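Local coordinates for RagA protein (Porphyromonas gingivalis, PDB 6SLN) that probably takes up nutrients across the outer membrane as a TonB-dependent receptor, a plugged beta-barrel transporter, at residues L110-V115 with Q313-F318; M175-F180 with F346-G351. All blocks are in the same frame, centred on the assembly; numbering follows the deposited sequence.

In the fold
Both contacts join the plug to the inner face of the barrel wall, and their centres lie about 7 Å apart. Contact 1 sets the loop 110-115 against strand 309-322; contact 2 sets the loop 175-180 against strand 345-360, and strand 325-337 runs between the two wall strands. Asp-315 of contact 1 links them directly: its OD1 takes a hydrogen bond from ND2 of Asn-176 in contact 2, at 3.0 Å. The amide of Asn-178 also lies beside the carboxylates of Glu-112 and Asp-315. On the lipid side of the wall, the nearest atoms of bound C8E detergents come within about 9 Å of the Asp-315 side chain and about 8 Å of that of Ser-350.

Contact 1. Residues L110-V115 with Q313-F318; sequences LAEKPV and QGDISF
Two acidic side chains meet here end to end. Glu-112 OE1 and Asp-315 OD2 stand 3.2 Å apart, both acceptors, with the carboxylate planes turned 29° from each other. Glu-112 gets there from a chain that starts with CG beside its own backbone N and then bends sharply at the next bond (chi2 -92°), so that a side chain whose root does not face the strand still brings its tip to it. Asp-315 points from the strand toward the loop. Both residues are buried, and the closeness of two like charges may raise the pKa of one. Asp-315 is well gripped: OD1 accepts from Asn-176 and OD2 from ND2 of Asn-222, and both donors would ease the crowding of negative charge. The side-chain amide of Asn-178 lies next to both carboxylates.

The amide contact is made by Gln-313, also aimed at the loop. Its CG sits between the backbone N and the carbonyl carbon (chi1 77°), after which the chain runs out extended, crossing Glu-112 obliquely. Gln-313 CD comes to 3.8 Å from Glu-112 OE1, and the end of the amide reaches the backbone at Lys-113 and Pro-114. The main chains stay well apart, with Pro-114 CA and Gln-313 CA 8.1 Å from each other.

A loop of the plug domain thus meets the inner face of the barrel wall, as in TonB-dependent receptors. Strand 309-322 is hydrogen-bonded through its backbone to strands 218-230 and 325-337; Pro-114 touches Gln-988 and Val-990 of strand 986-996, while Leu-110 turns back onto Ile-118 and Leu-122.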
loop_
_atom_site.group_PDB
_atom_site.type_symbol
_atom_site.label_atom_id
_atom_site.label_comp_id
_atom_site.label_asym_id
_atom_site.label_seq_id
_atom_site.Cartn_x
_atom_site.Cartn_y
_atom_site.Cartn_z
ATOM N N LEU A 110 12.437 -20.299 -32.035
ATOM C CA LEU A 110 11.784 -19.711 -30.873
ATOM C C LEU A 110 11.488 -20.703 -29.752
ATOM O O LEU A 110 11.267 -20.272 -28.614
ATOM C CB LEU A 110 10.464 -19.042 -31.294
ATOM C CG LEU A 110 10.520 -17.927 -32.348
ATOM C CD1 LEU A 110 9.131 -17.618 -32.919
ATOM C CD2 LEU A 110 11.128 -16.675 -31.748
ATOM N N ALA A 111 11.504 -22.007 -30.036
ATOM C CA ALA A 111 10.898 -23.023 -29.179
ATOM C C ALA A 111 11.828 -23.496 -28.068
ATOM O O ALA A 111 13.031 -23.669 -28.281
ATOM C CB ALA A 111 10.474 -24.232 -30.016
ATOM N N GLU A 112 11.242 -23.726 -26.887
ATOM C CA GLU A 112 11.883 -24.355 -25.733
ATOM C C GLU A 112 13.325 -23.911 -25.524
ATOM O O GLU A 112 14.257 -24.589 -25.966
ATOM C CB GLU A 112 11.832 -25.885 -25.857
ATOM C CG GLU A 112 10.428 -26.505 -25.868
ATOM C CD GLU A 112 9.929 -26.905 -24.475
ATOM O OE1 GLU A 112 9.132 -26.131 -23.897
ATOM O OE2 GLU A 112 10.336 -27.981 -23.960
ATOM N N LYS A 113 13.528 -22.782 -24.854
ATOM C CA LYS A 113 14.880 -22.293 -24.644
ATOM C C LYS A 113 15.066 -21.943 -23.175
ATOM O O LYS A 113 14.146 -21.436 -22.530
ATOM C CB LYS A 113 15.188 -21.075 -25.541
ATOM C CG LYS A 113 15.224 -21.412 -27.047
ATOM C CD LYS A 113 16.296 -20.652 -27.827
ATOM C CE LYS A 113 17.086 -21.572 -28.780
ATOM N NZ LYS A 113 16.272 -22.158 -29.889
ATOM N N PRO A 114 16.225 -22.215 -22.619
ATOM C CA PRO A 114 16.338 -22.221 -21.158
ATOM C C PRO A 114 16.520 -20.846 -20.546
ATOM O O PRO A 114 17.082 -20.745 -19.450
ATOM C CB PRO A 114 17.568 -23.100 -20.914
ATOM C CG PRO A 114 18.422 -22.890 -22.131
ATOM C CD PRO A 114 17.486 -22.597 -23.283
ATOM N N VAL A 115 16.066 -19.787 -21.219
ATOM C CA VAL A 115 15.979 -18.481 -20.578
ATOM C C VAL A 115 14.621 -17.856 -20.878
ATOM O O VAL A 115 13.984 -18.157 -21.894
ATOM C CB VAL A 115 17.114 -17.529 -21.006
ATOM C CG1 VAL A 115 18.393 -17.837 -20.229
ATOM C CG2 VAL A 115 17.333 -17.600 -22.504
ATOM N N GLN A 313 11.316 -26.647 -17.198
ATOM C CA GLN A 313 10.086 -26.170 -17.820
ATOM C C GLN A 313 9.269 -27.330 -18.385
ATOM O O GLN A 313 9.818 -28.282 -18.955
ATOM C CB GLN A 313 10.375 -25.129 -18.919
ATOM C CG GLN A 313 10.887 -25.665 -20.266
ATOM C CD GLN A 313 11.337 -24.547 -21.216
ATOM O OE1 GLN A 313 10.601 -24.147 -22.122
ATOM N NE2 GLN A 313 12.552 -24.038 -21.005
ATOM N N GLY A 314 7.948 -27.232 -18.212
ATOM C CA GLY A 314 7.003 -28.175 -18.763
ATOM C C GLY A 314 5.968 -27.466 -19.624
ATOM O O GLY A 314 5.982 -26.245 -19.775
ATOM N N ASP A 315 5.036 -28.260 -20.148
ATOM C CA ASP A 315 4.311 -27.834 -21.334
ATOM C C ASP A 315 3.260 -28.829 -21.798
ATOM O O ASP A 315 3.572 -30.016 -21.947
ATOM C CB ASP A 315 5.315 -27.659 -22.456
ATOM C CG ASP A 315 5.078 -26.454 -23.219
ATOM O OD1 ASP A 315 3.982 -25.905 -23.039
ATOM O OD2 ASP A 315 5.979 -26.056 -23.973
ATOM N N ILE A 316 2.037 -28.383 -22.072
ATOM C CA ILE A 316 1.095 -29.265 -22.763
ATOM C C ILE A 316 0.199 -28.400 -23.640
ATOM O O ILE A 316 -0.243 -27.328 -23.221
ATOM C CB ILE A 316 0.300 -30.189 -21.794
ATOM C CG1 ILE A 316 -0.464 -31.265 -22.559
ATOM C CG2 ILE A 316 -0.657 -29.445 -20.890
ATOM C CD1 ILE A 316 -0.361 -32.620 -21.917
ATOM N N SER A 317 -0.008 -28.847 -24.885
ATOM C CA SER A 317 -0.742 -28.120 -25.910
ATOM C C SER A 317 -1.926 -28.939 -26.386
ATOM O O SER A 317 -1.847 -30.170 -26.487
ATOM C CB SER A 317 0.123 -27.800 -27.145
ATOM O OG SER A 317 1.299 -27.100 -26.805
ATOM N N PHE A 318 -3.003 -28.238 -26.719
ATOM C CA PHE A 318 -4.148 -28.827 -27.388
ATOM C C PHE A 318 -4.479 -27.942 -28.579
ATOM O O PHE A 318 -4.461 -26.710 -28.462
ATOM C CB PHE A 318 -5.323 -28.964 -26.419
ATOM C CG PHE A 318 -4.977 -29.742 -25.184
ATOM C CD1 PHE A 318 -4.994 -31.127 -25.197
ATOM C CD2 PHE A 318 -4.567 -29.098 -24.028
ATOM C CE1 PHE A 318 -4.647 -31.850 -24.075
ATOM C CE2 PHE A 318 -4.222 -29.820 -22.897
ATOM C CZ PHE A 318 -4.259 -31.195 -22.924
#

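Contact 2. Residues M175-F180 with F346-G351; sequences MNPNDF and FKRYSG. With C8E ((hydroxyethyloxy)tri(ethyloxy)octane), chain I.
Arg-348 reaches in from the barrel strand and lays the flat of its guanidinium against the plug backbone. The Met-175 carbonyl oxygen sits 3.2 Å above the guanidinium plane, off toward its rim, and Asn-176 CA lies over the same face. With O above the plane, the N-H groups point past it; the oxygen faces the flat of the group, where its attraction to the positive charge is probably electrostatic, with no hydrogen bond. The NE proton goes to the carbonyl of Ala-173 instead, which helps fix the rotation of the group. The side chain leaves the strand with CG between N and the carbonyl carbon (chi1 90°) and kinks at chi3, bringing its tip to the Pro-177 ring, where NH2 and CD are 3.8 Å apart.

Two residues along, on the same side of the strand, Ser-350 OG meets Asn-176 CB at 3.8 Å, near the closest approach of the two backbones. Asn-176 carries its CG anti to its backbone N (chi1 -178°). From there OD1 accepts from Asn-178 N at 3.2 Å, the donor standing well above the carbonyl plane, while ND2 is taken up by Asp-315. Within the turn, Pro-177 CA rests 3.6 Å above the centre of the Phe-180 ring.

Tyr-349 points outward, where C5 of the C8E octyl chain lies 3.5 Å from Ser-350 O and C1 approaches the edge of the tyrosine ring. An Asx turn opening a short 3-10 segment thus packs on the inner face of a membrane strand with detergent on its outer face, as befits the plug-in-barrel fold of TonB-dependent receptors.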
loop_
_atom_site.group_PDB
_atom_site.type_symbol
_atom_site.label_atom_id
_atom_site.label_comp_id
_atom_site.label_asym_id
_atom_site.label_seq_id
_atom_site.Cartn_x
_atom_site.Cartn_y
_atom_site.Cartn_z
ATOM N N MET A 175 4.790 -14.927 -21.319
ATOM C CA MET A 175 4.125 -15.773 -22.299
ATOM C C MET A 175 4.975 -17.001 -22.606
ATOM O O MET A 175 6.208 -16.953 -22.578
ATOM C CB MET A 175 3.858 -15.013 -23.604
ATOM C CG MET A 175 3.042 -13.716 -23.494
ATOM S SD MET A 175 2.335 -13.353 -25.115
ATOM C CE MET A 175 1.179 -12.049 -24.720
ATOM N N ASN A 176 4.303 -18.098 -22.918
ATOM C CA ASN A 176 4.973 -19.338 -23.288
ATOM C C ASN A 176 5.393 -19.258 -24.755
ATOM O O ASN A 176 4.537 -19.292 -25.650
ATOM C CB ASN A 176 4.040 -20.525 -23.011
ATOM C CG ASN A 176 4.664 -21.881 -23.320
ATOM O OD1 ASN A 176 5.808 -21.988 -23.779
ATOM N ND2 ASN A 176 3.890 -22.935 -23.078
ATOM N N PRO A 177 6.699 -19.177 -25.043
ATOM C CA PRO A 177 7.138 -18.968 -26.432
ATOM C C PRO A 177 6.900 -20.156 -27.330
ATOM O O PRO A 177 7.037 -20.018 -28.553
ATOM C CB PRO A 177 8.636 -18.687 -26.292
ATOM C CG PRO A 177 8.912 -18.656 -24.798
ATOM C CD PRO A 177 7.836 -19.436 -24.150
ATOM N N ASN A 178 6.567 -21.320 -26.773
ATOM C CA ASN A 178 6.173 -22.446 -27.607
ATOM C C ASN A 178 4.847 -22.211 -28.296
ATOM O O ASN A 178 4.527 -22.928 -29.251
ATOM C CB ASN A 178 6.076 -23.706 -26.774
ATOM C CG ASN A 178 7.276 -24.557 -26.919
ATOM O OD1 ASN A 178 7.893 -24.922 -25.934
ATOM N ND2 ASN A 178 7.635 -24.878 -28.155
ATOM N N ASP A 179 4.055 -21.257 -27.799
ATOM C CA ASP A 179 2.823 -20.842 -28.451
ATOM C C ASP A 179 3.064 -19.933 -29.648
ATOM O O ASP A 179 2.102 -19.606 -30.349
ATOM C CB ASP A 179 1.920 -20.136 -27.444
ATOM C CG ASP A 179 1.643 -20.988 -26.235
ATOM O OD1 ASP A 179 1.698 -22.221 -26.379
ATOM O OD2 ASP A 179 1.373 -20.432 -25.151
ATOM N N PHE A 180 4.316 -19.538 -29.901
ATOM C CA PHE A 180 4.661 -18.644 -31.001
ATOM C C PHE A 180 4.852 -19.428 -32.293
ATOM O O PHE A 180 5.641 -20.379 -32.347
ATOM C CB PHE A 180 5.932 -17.861 -30.682
ATOM C CG PHE A 180 5.822 -16.968 -29.474
ATOM C CD1 PHE A 180 4.608 -16.743 -28.860
ATOM C CD2 PHE A 180 6.947 -16.347 -28.963
ATOM C CE1 PHE A 180 4.521 -15.916 -27.764
ATOM C CE2 PHE A 180 6.867 -15.520 -27.864
ATOM C CZ PHE A 180 5.659 -15.302 -27.265
ATOM N N PHE A 346 13.350 -16.238 -12.664
ATOM C CA PHE A 346 12.119 -15.957 -13.367
ATOM C C PHE A 346 11.342 -17.257 -13.365
ATOM O O PHE A 346 11.777 -18.238 -13.980
ATOM C CB PHE A 346 12.395 -15.485 -14.789
ATOM C CG PHE A 346 11.211 -14.880 -15.466
ATOM C CD1 PHE A 346 10.238 -15.679 -16.029
ATOM C CD2 PHE A 346 11.075 -13.517 -15.540
ATOM C CE1 PHE A 346 9.158 -15.126 -16.652
ATOM C CE2 PHE A 346 10.004 -12.967 -16.161
ATOM C CZ PHE A 346 9.043 -13.772 -16.721
ATOM N N LYS A 347 10.223 -17.279 -12.646
ATOM C CA LYS A 347 9.282 -18.386 -12.705
ATOM C C LYS A 347 7.997 -17.899 -13.363
ATOM O O LYS A 347 7.549 -16.777 -13.111
ATOM C CB LYS A 347 8.980 -18.959 -11.306
ATOM C CG LYS A 347 10.119 -18.834 -10.295
ATOM C CD LYS A 347 9.902 -19.754 -9.083
ATOM C CE LYS A 347 11.008 -19.586 -8.036
ATOM N NZ LYS A 347 10.839 -18.327 -7.250
ATOM N N ARG A 348 7.408 -18.732 -14.213
ATOM C CA ARG A 348 6.104 -18.412 -14.772
ATOM C C ARG A 348 5.255 -19.672 -14.869
ATOM O O ARG A 348 5.774 -20.770 -15.090
ATOM C CB ARG A 348 6.226 -17.726 -16.150
ATOM C CG ARG A 348 6.243 -18.670 -17.349
ATOM C CD ARG A 348 5.944 -17.922 -18.650
ATOM N NE ARG A 348 7.154 -17.624 -19.406
ATOM C CZ ARG A 348 7.848 -18.516 -20.107
ATOM N NH1 ARG A 348 7.464 -19.780 -20.166
ATOM N NH2 ARG A 348 8.938 -18.141 -20.751
ATOM N N TYR A 349 3.952 -19.497 -14.653
ATOM C CA TYR A 349 2.921 -20.495 -14.924
ATOM C C TYR A 349 1.996 -19.902 -15.983
ATOM O O TYR A 349 1.277 -18.935 -15.708
ATOM C CB TYR A 349 2.135 -20.845 -13.663
ATOM C CG TYR A 349 2.983 -21.283 -12.489
ATOM C CD1 TYR A 349 3.706 -20.359 -11.749
ATOM C CD2 TYR A 349 3.050 -22.621 -12.108
ATOM C CE1 TYR A 349 4.478 -20.752 -10.676
ATOM C CE2 TYR A 349 3.818 -23.016 -11.034
ATOM C CZ TYR A 349 4.529 -22.075 -10.322
ATOM O OH TYR A 349 5.302 -22.447 -9.248
ATOM N N SER A 350 2.009 -20.477 -17.184
ATOM C CA SER A 350 1.334 -19.896 -18.334
ATOM C C SER A 350 0.011 -20.586 -18.615
ATOM O O SER A 350 -0.132 -21.798 -18.450
ATOM C CB SER A 350 2.189 -20.003 -19.598
ATOM O OG SER A 350 3.563 -19.853 -19.326
ATOM N N GLY A 351 -0.942 -19.803 -19.087
ATOM C CA GLY A 351 -2.093 -20.359 -19.762
ATOM C C GLY A 351 -2.381 -19.566 -21.019
ATOM O O GLY A 351 -2.242 -18.334 -21.034
HETATM C C1 C8E I . 1.210 -25.463 -14.857
HETATM C C2 C8E I . -0.266 -25.112 -14.657
HETATM C C3 C8E I . -0.737 -23.938 -15.522
HETATM C C4 C8E I . -1.721 -23.019 -14.776
HETATM C C5 C8E I . -1.628 -21.561 -15.246
HETATM C C6 C8E I . -2.958 -20.799 -15.301
HETATM C C7 C8E I . -2.737 -19.296 -15.523
HETATM C C8 C8E I . -3.800 -18.444 -14.813
HETATM O O9 C8E I . -3.329 -17.133 -14.540
HETATM C C10 C8E I . -4.214 -16.089 -14.919
HETATM C C11 C8E I . -3.931 -14.814 -14.112
HETATM O O12 C8E I . -4.883 -13.788 -14.366
HETATM C C13 C8E I . -4.964 -12.776 -13.366
HETATM C C14 C8E I . -5.317 -11.429 -14.019
HETATM O O15 C8E I . -5.843 -10.425 -13.165
HETATM C C16 C8E I . -7.180 -10.071 -13.504
HETATM C C17 C8E I . -7.431 -9.888 -15.016
HETATM O O18 C8E I . -8.817 -9.847 -15.364
HETATM C C19 C8E I . -9.088 -9.413 -16.690
HETATM C C20 C8E I . -10.552 -8.989 -16.844
HETATM O O21 C8E I . -10.952 -8.776 -18.189
#